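Serine/threonine-protein kinase-like protein ACR4 (Arabidopsis thaliana, PDB 7A0J) acts as a membrane receptor kinase that, paired with the peptide CLE40, controls formative cell divisions in root meristems and lateral root initiation zones. Local coordinates at residues A[154-162]-A[175-184]. Numbering follows the deposited sequence.
Sequences SSKDKSVFC and IPKEKKFQKI
Val160 sets its two methyls against different parts of 175-184. CG1 lies 4.1 Å from CE2 of the Phe181 ring, which it approaches obliquely, and it also meets CB of Ile175. CG2, anti to the backbone N, is directed instead to CG2 of Ile184, 4.3 Å away. Trp205 touches Val160, Ile175 and Phe181, completing this apolar layer. Next to it the two segments are joined by backbone: Phe181 N donates to Lys158 O at 3.1 Å, with an N-H...O angle of 159° and the donor tilted from the carbonyl plane. Beside this bond, CB, CG and CD of Lys158 run alongside Phe181 O, CB at 3.6 Å, before the end turns away. CD of Lys180 lies 3.9 Å from CB of Lys158, and the bend at chi2 (-70°) turns the Lys180 end back toward its own loop, NZ lying 2.9 Å from Lys177 O; its charge is near the Asp157 carboxylate but beyond salt-bridge range. An alanine here would probably leave Lys177 O and that carboxylate without the nearby ammonium and open a gap beside Lys158 CB. Asp157 OD1 accepts from Ser154 OG nearly along its C-O axis and from Ser159 OG from above the carboxylate plane, a double grip that should limit how the carboxylate turns. One water links Val160 N to the carbonyls of Pro176 and Lys179, and another bridges Val160 O and Ile175 O. Such packing between the outermost strand of one four-stranded antiparallel blade and the connection entering the next is characteristic of a beta-propeller, here between repeats 4 and 5 of the extracellular domain.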
ATOM      1  N   SER A 154       3.128   5.573 -14.798  1.00 56.89           N
ATOM      2  CA  SER A 154       3.756   5.302 -16.115  1.00 59.68           C
ATOM      3  C   SER A 154       5.276   5.435 -15.973  1.00 60.86           C
ATOM      4  O   SER A 154       5.730   6.491 -15.492  1.00 61.52           O
ATOM      5  CB  SER A 154       3.212   6.226 -17.173  1.00 62.38           C
ATOM      6  OG  SER A 154       3.906   6.061 -18.401  1.00 65.24           O
ATOM      7  N   SER A 155       6.023   4.397 -16.358  1.00 61.65           N
ATOM      8  CA  SER A 155       7.508   4.340 -16.301  1.00 63.24           C
ATOM      9  C   SER A 155       8.110   5.361 -17.275  1.00 66.89           C
ATOM     10  O   SER A 155       9.221   5.857 -16.994  1.00 68.33           O
ATOM     11  CB  SER A 155       8.005   2.944 -16.590  1.00 63.51           C
ATOM     12  OG  SER A 155       9.424   2.907 -16.636  1.00 65.90           O
ATOM     13  N   LYS A 156       7.398   5.661 -18.367  1.00 68.67           N
ATOM     14  CA  LYS A 156       7.868   6.528 -19.481  1.00 72.66           C
ATOM     15  C   LYS A 156       7.797   8.005 -19.076  1.00 73.43           C
ATOM     16  O   LYS A 156       8.829   8.696 -19.212  1.00 76.32           O
ATOM     17  CB  LYS A 156       7.030   6.277 -20.740  1.00 74.49           C
ATOM     18  N   ASP A 157       6.630   8.474 -18.615  1.00 71.39           N
ATOM     19  CA  ASP A 157       6.332   9.923 -18.427  1.00 72.69           C
ATOM     20  C   ASP A 157       5.769  10.202 -17.025  1.00 69.20           C
ATOM     21  O   ASP A 157       5.114  11.245 -16.867  1.00 69.73           O
ATOM     22  CB  ASP A 157       5.375  10.421 -19.515  1.00 75.32           C
ATOM     23  CG  ASP A 157       3.987   9.803 -19.465  1.00 73.32           C
ATOM     24  OD1 ASP A 157       3.851   8.710 -18.885  1.00 70.45           O
ATOM     25  OD2 ASP A 157       3.050  10.423 -20.005  1.00 75.28           O
ATOM     26  N   LYS A 158       5.995   9.307 -16.054  1.00 65.81           N
ATOM     27  CA  LYS A 158       5.693   9.511 -14.608  1.00 62.93           C
ATOM     28  C   LYS A 158       4.233   9.944 -14.383  1.00 61.49           C
ATOM     29  O   LYS A 158       3.946  10.482 -13.295  1.00 59.83           O
ATOM     30  CB  LYS A 158       6.655  10.548 -14.021  1.00 64.48           C
ATOM     31  CG  LYS A 158       8.134  10.218 -14.182  1.00 66.49           C
ATOM     32  CD  LYS A 158       9.036  11.000 -13.250  1.00 67.54           C
ATOM     33  CE  LYS A 158      10.481  10.550 -13.304  1.00 69.67           C
ATOM     34  NZ  LYS A 158      11.128  10.925 -14.584  1.00 73.91           N
ATOM     35  N   SER A 159       3.340   9.700 -15.348  1.00 62.21           N
ATOM     36  CA  SER A 159       1.895  10.050 -15.272  1.00 61.85           C
ATOM     37  C   SER A 159       1.150   8.974 -14.473  1.00 58.85           C
ATOM     38  O   SER A 159       1.587   7.807 -14.503  1.00 57.58           O
ATOM     39  CB  SER A 159       1.301  10.231 -16.647  1.00 64.74           C
ATOM     40  OG  SER A 159       1.550   9.097 -17.464  1.00 65.03           O
ATOM     41  N   VAL A 160       0.075   9.361 -13.779  1.00 57.98           N
ATOM     42  CA  VAL A 160      -0.760   8.445 -12.944  1.00 55.77           C
ATOM     43  C   VAL A 160      -1.858   7.839 -13.827  1.00 57.26           C
ATOM     44  O   VAL A 160      -2.474   8.584 -14.614  1.00 59.70           O
ATOM     45  CB  VAL A 160      -1.342   9.149 -11.701  1.00 54.65           C
ATOM     46  CG1 VAL A 160      -2.406  10.182 -12.052  1.00 56.81           C
ATOM     47  CG2 VAL A 160      -1.892   8.141 -10.703  1.00 52.51           C
ATOM     48  N   PHE A 161      -2.075   6.528 -13.690  1.00 56.27           N
ATOM     49  CA  PHE A 161      -3.082   5.731 -14.436  1.00 57.88           C
ATOM     50  C   PHE A 161      -3.821   4.825 -13.448  1.00 56.35           C
ATOM     51  O   PHE A 161      -3.149   4.106 -12.683  1.00 54.15           O
ATOM     52  CB  PHE A 161      -2.399   4.927 -15.546  1.00 59.05           C
ATOM     53  CG  PHE A 161      -3.267   3.875 -16.187  1.00 60.48           C
ATOM     54  CD1 PHE A 161      -4.304   4.232 -17.037  1.00 63.70           C
ATOM     55  CD2 PHE A 161      -3.044   2.528 -15.947  1.00 59.21           C
ATOM     56  CE1 PHE A 161      -5.101   3.263 -17.629  1.00 65.36           C
ATOM     57  CE2 PHE A 161      -3.840   1.561 -16.540  1.00 60.84           C
ATOM     58  CZ  PHE A 161      -4.869   1.930 -17.377  1.00 63.91           C
ATOM     59  N   CYS A 162      -5.158   4.874 -13.461  1.00 57.93           N
ATOM     60  CA  CYS A 162      -6.053   4.106 -12.555  1.00 57.41           C
ATOM     61  C   CYS A 162      -7.107   3.358 -13.381  1.00 60.06           C
ATOM     62  O   CYS A 162      -7.458   3.848 -14.473  1.00 62.60           O
ATOM     63  CB  CYS A 162      -6.712   5.027 -11.534  1.00 57.34           C
ATOM     64  SG  CYS A 162      -5.529   6.045 -10.611  1.00 55.21           S
ATOM     65  N   ILE A 175      -6.861  13.313 -13.776  1.00 59.84           N
ATOM     66  CA  ILE A 175      -5.725  14.250 -13.524  1.00 59.76           C
ATOM     67  C   ILE A 175      -5.017  14.500 -14.852  1.00 60.92           C
ATOM     68  O   ILE A 175      -4.801  13.563 -15.618  1.00 60.45           O
ATOM     69  CB  ILE A 175      -4.773  13.659 -12.461  1.00 57.41           C
ATOM     70  CG1 ILE A 175      -5.392  13.701 -11.063  1.00 56.52           C
ATOM     71  CG2 ILE A 175      -3.409  14.337 -12.485  1.00 57.90           C
ATOM     72  CD1 ILE A 175      -5.669  15.093 -10.544  1.00 58.30           C
ATOM     73  N   PRO A 176      -4.642  15.760 -15.173  1.00 62.56           N
ATOM     74  CA  PRO A 176      -3.796  16.035 -16.336  1.00 64.25           C
ATOM     75  C   PRO A 176      -2.559  15.123 -16.386  1.00 62.33           C
ATOM     76  O   PRO A 176      -1.902  14.969 -15.369  1.00 59.84           O
ATOM     77  CB  PRO A 176      -3.395  17.505 -16.145  1.00 66.42           C
ATOM     78  CG  PRO A 176      -4.549  18.101 -15.366  1.00 66.91           C
ATOM     79  CD  PRO A 176      -5.019  16.986 -14.452  1.00 63.72           C
ATOM     80  N   LYS A 177      -2.281  14.549 -17.563  1.00 63.46           N
ATOM     81  CA  LYS A 177      -1.168  13.588 -17.801  1.00 62.66           C
ATOM     82  C   LYS A 177       0.177  14.314 -17.664  1.00 63.20           C
ATOM     83  O   LYS A 177       1.203  13.622 -17.510  1.00 62.05           O
ATOM     84  CB  LYS A 177      -1.298  12.931 -19.180  1.00 64.75           C
ATOM     85  CG  LYS A 177      -2.298  11.781 -19.264  1.00 64.01           C
ATOM     86  CD  LYS A 177      -3.749  12.170 -19.024  1.00 64.58           C
ATOM     87  CE  LYS A 177      -4.321  13.077 -20.095  1.00 68.07           C
ATOM     88  NZ  LYS A 177      -5.630  13.642 -19.692  1.00 68.91           N
ATOM     89  N   GLU A 178       0.160  15.651 -17.708  1.00 64.77           N
ATOM     90  CA  GLU A 178       1.350  16.528 -17.541  1.00 66.16           C
ATOM     91  C   GLU A 178       1.846  16.468 -16.088  1.00 63.54           C
ATOM     92  O   GLU A 178       3.034  16.767 -15.872  1.00 64.28           O
ATOM     93  CB  GLU A 178       1.021  17.967 -17.947  1.00 69.43           C
ATOM     94  CG  GLU A 178       0.885  18.163 -19.448  1.00 72.73           C
ATOM     95  CD  GLU A 178      -0.326  17.509 -20.098  1.00 72.57           C
ATOM     96  OE1 GLU A 178      -1.340  17.305 -19.399  1.00 70.44           O
ATOM     97  OE2 GLU A 178      -0.249  17.204 -21.305  1.00 74.69           O
ATOM     98  N   LYS A 179       0.976  16.107 -15.137  1.00 60.89           N
ATOM     99  CA  LYS A 179       1.321  15.969 -13.696  1.00 58.64           C
ATOM    100  C   LYS A 179       2.281  14.788 -13.515  1.00 56.70           C
ATOM    101  O   LYS A 179       1.853  13.636 -13.728  1.00 54.99           O
ATOM    102  CB  LYS A 179       0.059  15.784 -12.847  1.00 57.15           C
ATOM    103  CG  LYS A 179      -0.870  16.990 -12.804  1.00 59.29           C
ATOM    104  CD  LYS A 179      -0.322  18.146 -11.994  1.00 60.45           C
ATOM    105  CE  LYS A 179      -1.162  19.401 -12.106  1.00 63.14           C
ATOM    106  NZ  LYS A 179      -0.919  20.108 -13.386  1.00 66.50           N
ATOM    107  N   LYS A 180       3.530  15.079 -13.140  1.00 57.11           N
ATOM    108  CA  LYS A 180       4.621  14.086 -12.950  1.00 56.09           C
ATOM    109  C   LYS A 180       4.745  13.766 -11.457  1.00 53.42           C
ATOM    110  O   LYS A 180       4.847  14.718 -10.658  1.00 53.63           O
ATOM    111  CB  LYS A 180       5.937  14.636 -13.511  1.00 58.94           C
ATOM    112  CG  LYS A 180       5.901  15.032 -14.982  1.00 62.09           C
ATOM    113  CD  LYS A 180       5.785  13.853 -15.923  1.00 62.07           C
ATOM    114  CE  LYS A 180       5.487  14.244 -17.356  1.00 65.09           C
ATOM    115  NZ  LYS A 180       4.052  14.065 -17.687  1.00 64.21           N
ATOM    116  N   PHE A 181       4.742  12.476 -11.107  1.00 51.11           N
ATOM    117  CA  PHE A 181       4.761  11.956  -9.715  1.00 48.80           C
ATOM    118  C   PHE A 181       5.976  11.040  -9.527  1.00 48.60           C
ATOM    119  O   PHE A 181       6.305  10.283 -10.460  1.00 49.01           O
ATOM    120  CB  PHE A 181       3.453  11.218  -9.425  1.00 46.83           C
ATOM    121  CG  PHE A 181       2.233  12.104  -9.394  1.00 47.08           C
ATOM    122  CD1 PHE A 181       2.037  13.006  -8.359  1.00 46.89           C
ATOM    123  CD2 PHE A 181       1.316  12.083 -10.436  1.00 47.76           C
ATOM    124  CE1 PHE A 181       0.923  13.832  -8.344  1.00 47.64           C
ATOM    125  CE2 PHE A 181       0.207  12.916 -10.421  1.00 48.42           C
ATOM    126  CZ  PHE A 181       0.013  13.789  -9.375  1.00 48.37           C
ATOM    127  N   GLN A 182       6.622  11.124  -8.361  1.00 48.30           N
ATOM    128  CA  GLN A 182       7.720  10.209  -7.936  1.00 48.57           C
ATOM    129  C   GLN A 182       7.158   9.140  -6.989  1.00 46.55           C
ATOM    130  O   GLN A 182       7.783   8.067  -6.886  1.00 46.89           O
ATOM    131  CB  GLN A 182       8.880  10.988  -7.305  1.00 49.96           C
ATOM    132  CG  GLN A 182       8.523  11.764  -6.043  1.00 49.13           C
ATOM    133  CD  GLN A 182       9.680  12.607  -5.567  1.00 51.20           C
ATOM    134  OE1 GLN A 182       9.615  13.834  -5.543  1.00 52.24           O
ATOM    135  NE2 GLN A 182      10.766  11.947  -5.199  1.00 52.08           N
ATOM    136  N   LYS A 183       6.028   9.419  -6.328  1.00 45.29           N
ATOM    137  CA  LYS A 183       5.314   8.462  -5.438  1.00 43.74           C
ATOM    138  C   LYS A 183       3.808   8.747  -5.473  1.00 42.56           C
ATOM    139  O   LYS A 183       3.433   9.926  -5.634  1.00 43.33           O
ATOM    140  CB  LYS A 183       5.859   8.558  -4.008  1.00 43.89           C
ATOM    141  CG  LYS A 183       7.321   8.160  -3.850  1.00 45.39           C
ATOM    142  CD  LYS A 183       7.769   8.011  -2.416  1.00 45.58           C
ATOM    143  CE  LYS A 183       9.204   7.546  -2.297  1.00 47.38           C
ATOM    144  NZ  LYS A 183       9.694   7.639  -0.902  1.00 47.85           N
ATOM    145  N   ILE A 184       2.985   7.700  -5.353  1.00 40.90           N
ATOM    146  CA  ILE A 184       1.505   7.800  -5.171  1.00 40.15           C
ATOM    147  C   ILE A 184       1.084   6.908  -3.997  1.00 38.81           C
ATOM    148  O   ILE A 184       1.791   5.918  -3.708  1.00 38.27           O
ATOM    149  CB  ILE A 184       0.739   7.447  -6.464  1.00 40.73           C
ATOM    150  CG1 ILE A 184       1.097   6.055  -6.994  1.00 40.70           C
ATOM    151  CG2 ILE A 184       0.943   8.523  -7.522  1.00 42.20           C
ATOM    152  CD1 ILE A 184       0.038   5.454  -7.889  1.00 41.10           C
TER
HETATM  153  O   HOH W   1      -0.596  12.435 -14.114  1.00 46.70           O
HETATM  154  O   HOH W   2      -3.089  11.407 -15.847  1.00 57.82           O